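PDB 4HC5: Glyoxalase/bleomycin resistance protein/dioxygenase from Sphaerobacter thermophilus, which is of uncertain function but belongs to the vicinal oxygen chelate superfamily and may act as a dioxygenase. Local coordinates for residues Leu28-Val32 / Asn33-Phe37; Tyr94-Leu97 / Thr98-Val102. All blocks are in the same frame, centred on the assembly; numbering follows the deposited sequence.

Contact 1: Leu28-Val32 / Asn33-Phe37; sequences LDFYV and NTLGF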
# COMPACT_ATOMS: atom_id res chain seq x y z
N LEU A 28 0.20 -17.21 -0.68
CA LEU A 28 -1.01 -17.29 -1.51
C LEU A 28 -2.08 -18.11 -0.80
O LEU A 28 -3.28 -17.72 -0.80
CB LEU A 28 -0.73 -17.89 -2.88
CG LEU A 28 -0.21 -16.96 -3.96
CD1 LEU A 28 0.24 -17.79 -5.18
CD2 LEU A 28 -1.39 -16.01 -4.35
N ASP A 29 -1.69 -19.25 -0.24
CA ASP A 29 -2.70 -20.09 0.42
C ASP A 29 -3.40 -19.28 1.52
O ASP A 29 -4.60 -19.33 1.67
CB ASP A 29 -2.05 -21.33 1.00
CG ASP A 29 -3.03 -22.37 1.53
OD1 ASP A 29 -4.18 -22.55 1.03
OD2 ASP A 29 -2.56 -23.05 2.46
N PHE A 30 -2.62 -18.57 2.31
CA PHE A 30 -3.12 -17.82 3.42
C PHE A 30 -4.09 -16.69 2.93
O PHE A 30 -5.22 -16.54 3.38
CB PHE A 30 -2.03 -17.22 4.26
CG PHE A 30 -2.55 -16.40 5.41
CD1 PHE A 30 -3.02 -17.00 6.58
CD2 PHE A 30 -2.57 -15.04 5.34
CE1 PHE A 30 -3.45 -16.24 7.64
CE2 PHE A 30 -3.05 -14.29 6.37
CZ PHE A 30 -3.48 -14.89 7.53
N TYR A 31 -3.58 -15.84 2.05
CA TYR A 31 -4.37 -14.67 1.59
C TYR A 31 -5.61 -15.13 0.83
O TYR A 31 -6.64 -14.48 0.98
CB TYR A 31 -3.51 -13.66 0.76
CG TYR A 31 -2.59 -12.92 1.68
CD1 TYR A 31 -3.01 -11.74 2.28
CD2 TYR A 31 -1.37 -13.38 2.03
CE1 TYR A 31 -2.26 -11.08 3.24
CE2 TYR A 31 -0.57 -12.73 2.99
CZ TYR A 31 -1.02 -11.59 3.64
OH TYR A 31 -0.33 -10.94 4.62
N VAL A 32 -5.51 -16.15 -0.01
CA VAL A 32 -6.62 -16.59 -0.82
C VAL A 32 -7.61 -17.44 0.08
O VAL A 32 -8.81 -17.13 0.18
CB VAL A 32 -6.18 -17.37 -2.08
CG1 VAL A 32 -7.40 -18.03 -2.78
CG2 VAL A 32 -5.38 -16.43 -2.98
N ASN A 33 -7.10 -18.50 0.69
CA ASN A 33 -8.00 -19.45 1.38
C ASN A 33 -8.42 -19.05 2.77
O ASN A 33 -9.44 -19.44 3.26
CB ASN A 33 -7.36 -20.82 1.33
CG ASN A 33 -7.27 -21.30 -0.07
OD1 ASN A 33 -8.22 -21.14 -0.83
ND2 ASN A 33 -6.09 -21.82 -0.45
N THR A 34 -7.55 -18.34 3.46
CA THR A 34 -7.87 -17.89 4.80
C THR A 34 -8.55 -16.50 4.81
O THR A 34 -9.59 -16.32 5.44
CB THR A 34 -6.71 -17.97 5.79
OG1 THR A 34 -6.26 -19.34 5.90
CG2 THR A 34 -7.08 -17.39 7.20
N LEU A 35 -7.95 -15.52 4.13
CA LEU A 35 -8.51 -14.16 4.09
C LEU A 35 -9.55 -13.93 3.03
O LEU A 35 -10.23 -12.91 3.03
CB LEU A 35 -7.46 -13.06 4.05
CG LEU A 35 -6.45 -13.00 5.20
CD1 LEU A 35 -5.56 -11.77 5.06
CD2 LEU A 35 -7.12 -13.08 6.57
N GLY A 36 -9.65 -14.83 2.08
CA GLY A 36 -10.67 -14.66 1.04
C GLY A 36 -10.32 -13.75 -0.13
O GLY A 36 -11.19 -13.38 -0.94
N PHE A 37 -9.04 -13.41 -0.25
CA PHE A 37 -8.62 -12.62 -1.42
C PHE A 37 -8.63 -13.52 -2.67
O PHE A 37 -8.69 -14.75 -2.58
CB PHE A 37 -7.21 -12.08 -1.26
CG PHE A 37 -7.02 -10.96 -0.25
CD1 PHE A 37 -7.59 -10.95 1.00
CD2 PHE A 37 -6.20 -9.89 -0.54
CE1 PHE A 37 -7.33 -9.92 1.93
CE2 PHE A 37 -5.91 -8.91 0.38
CZ PHE A 37 -6.48 -8.91 1.61
O HOH W 1 -4.98 -20.87 4.22
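Y31 packs on L35 and F37 in a local contact round the C-terminal end of helix 24-34, where the chain leaves for strand 38-46. Y31 and L35 lie side by side and point the same way, with Y31 CD1 3.8 Å from L35 CD1. The same ring turns its edge to one face of the F37 ring, an edge-to-face pair with planes at 78°. The tip of Y31 lies beyond the contact, where OH is hydrogen-bonded to D122. F30 has CG anti to its backbone N (chi1 179°). This brings F30 CE1 to T34 CG2 and, on the other flank, F30 CE2 to L35 CD1 at 3.8 Å. Strand 13-20, helix 24-34 and strands 38-46, 49-55 and 62-66 form a beta-alpha-beta-beta-beta module of the vicinal oxygen chelate fold; L28 and Y31 pack the helix on L65. The helix makes a wider, pi-type turn here. F30 O accepts from T34 N at 2.9 Å and from L35 N at 3.0 Å; the L35 donor comes nearly along the carbonyl axis, the T34 donor above the carbonyl plane. G36 takes a positive phi (83°), and F37 N returns to Y31 O at 2.9 Å. On the exposed side N33 ND2 is modelled 2.5 Å from D29 OD1, a doubtfully short hydrogen bond; the flat groups stand steeply to each other. A water joins T34 OG1 and, weakly, D29 O.

Contact 2: Tyr94-Leu97 / Thr98-Val102; sequences YKTL and TERGV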
# COMPACT_ATOMS: atom_id res chain seq x y z
N TYR A 94 -13.80 -11.29 12.73
CA TYR A 94 -13.07 -11.78 13.89
C TYR A 94 -13.42 -13.25 14.22
O TYR A 94 -12.53 -14.07 14.46
CB TYR A 94 -13.30 -10.89 15.11
CG TYR A 94 -12.72 -11.38 16.40
CD1 TYR A 94 -11.39 -11.26 16.70
CD2 TYR A 94 -13.51 -12.00 17.32
CE1 TYR A 94 -10.85 -11.75 17.87
CE2 TYR A 94 -12.99 -12.52 18.51
CZ TYR A 94 -11.66 -12.40 18.78
OH TYR A 94 -11.14 -12.87 20.00
N LYS A 95 -14.71 -13.58 14.25
CA LYS A 95 -15.18 -14.90 14.59
C LYS A 95 -14.62 -15.90 13.56
O LYS A 95 -14.01 -16.93 13.93
CB LYS A 95 -16.69 -14.94 14.62
CG LYS A 95 -17.21 -16.29 15.11
CD LYS A 95 -18.68 -16.11 15.38
CE LYS A 95 -19.56 -16.96 14.52
NZ LYS A 95 -19.73 -18.25 15.20
N THR A 96 -14.91 -15.65 12.26
CA THR A 96 -14.57 -16.65 11.26
C THR A 96 -13.05 -16.74 11.06
O THR A 96 -12.48 -17.80 10.97
CB THR A 96 -15.26 -16.33 9.97
OG1 THR A 96 -16.69 -16.35 10.26
CG2 THR A 96 -14.86 -17.25 8.82
N LEU A 97 -12.38 -15.59 11.03
CA LEU A 97 -10.91 -15.66 10.90
C LEU A 97 -10.22 -16.35 12.08
O LEU A 97 -9.27 -17.08 11.92
CB LEU A 97 -10.27 -14.28 10.64
CG LEU A 97 -10.65 -13.64 9.26
CD1 LEU A 97 -9.99 -12.25 9.15
CD2 LEU A 97 -10.30 -14.53 8.06
N THR A 98 -10.75 -16.11 13.31
CA THR A 98 -10.22 -16.84 14.48
C THR A 98 -10.42 -18.37 14.31
O THR A 98 -9.53 -19.14 14.58
CB THR A 98 -10.90 -16.38 15.77
OG1 THR A 98 -10.49 -15.02 16.00
CG2 THR A 98 -10.46 -17.18 16.99
N GLU A 99 -11.60 -18.78 13.88
CA GLU A 99 -11.92 -20.21 13.58
C GLU A 99 -10.92 -20.84 12.56
O GLU A 99 -10.51 -21.96 12.67
CB GLU A 99 -13.34 -20.38 13.06
CG GLU A 99 -14.45 -20.18 14.06
CD GLU A 99 -15.85 -20.18 13.41
OE1 GLU A 99 -15.97 -20.51 12.20
OE2 GLU A 99 -16.82 -19.84 14.15
N ARG A 100 -10.45 -19.98 11.64
CA ARG A 100 -9.57 -20.35 10.53
C ARG A 100 -8.10 -20.31 10.94
O ARG A 100 -7.21 -20.61 10.14
CB ARG A 100 -9.79 -19.50 9.30
CG ARG A 100 -11.11 -19.73 8.62
CD ARG A 100 -11.29 -18.85 7.40
NE ARG A 100 -12.60 -18.97 6.81
CZ ARG A 100 -13.04 -18.24 5.83
NH1 ARG A 100 -14.26 -18.45 5.39
NH2 ARG A 100 -12.25 -17.34 5.27
N GLY A 101 -7.88 -19.93 12.18
CA GLY A 101 -6.52 -19.92 12.80
C GLY A 101 -5.72 -18.66 12.78
O GLY A 101 -4.54 -18.64 13.10
N VAL A 102 -6.39 -17.56 12.44
CA VAL A 102 -5.70 -16.26 12.43
C VAL A 102 -5.47 -15.81 13.85
O VAL A 102 -6.34 -15.87 14.73
CB VAL A 102 -6.50 -15.20 11.64
CG1 VAL A 102 -5.85 -13.84 11.66
CG2 VAL A 102 -6.63 -15.68 10.15
O HOH W 2 -18.11 -18.03 11.58
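R100 lies alongside T96, one turn back at the C-terminal end of helix 90-99, and both side chains point the same way. R100 CB sits near both T96 O and L97 O. R100 CG rests 3.3 Å from T96 O. From there the chain runs extended, and CD passes the T96 methyl. R100 NE comes 3.5 Å from T96 CG2, and CZ and NH1 stay close to that methyl, which lies over one face of the guanidinium near its rim. R100 NH2 goes on to T34 O of helix 24-34. T98 OG1 is turned beside its own backbone N (chi1 -67°) and donates to Y94 O at 2.7 Å. T98 N binds Y94 O too, at 2.9 Å, from the opposite face of the carbonyl plane. T98 OG1 also lies over one face of the Y94 ring. K95 NZ and E99 OE2 form a long, weak salt bridge of 3.5 Å. V102 CG2 packs on L97 CB at 3.9 Å. V102 N bonds to L97 O at 3.0 Å and G101 N to T98 O, while G101 takes a positive phi: a Schellman motif, which ends the helix and turns the chain into strand 103-110.

Overall arrangement
Contacts 1 and 2 are the C-terminal ends of the two helices 24-34 and 90-99, and they meet directly. Their centres lie 12 Å apart. A polar link is the probable hydrogen bond from R100 NH2 to T34 O, at 2.8 Å. In addition, T34 CG2 meets V102 CG2 at 3.4 Å, and L35 CD2 meets L97 CD2 at 3.8 Å. F30 and V102 also touch, and the side chain of each is about 4 Å from bound glycerol, which probably came from the crystallisation liquor and may mark a pocket. Both contacts reach the second subunit: F37 packs on its I11, and T96, L97 and R100 pack on its M10.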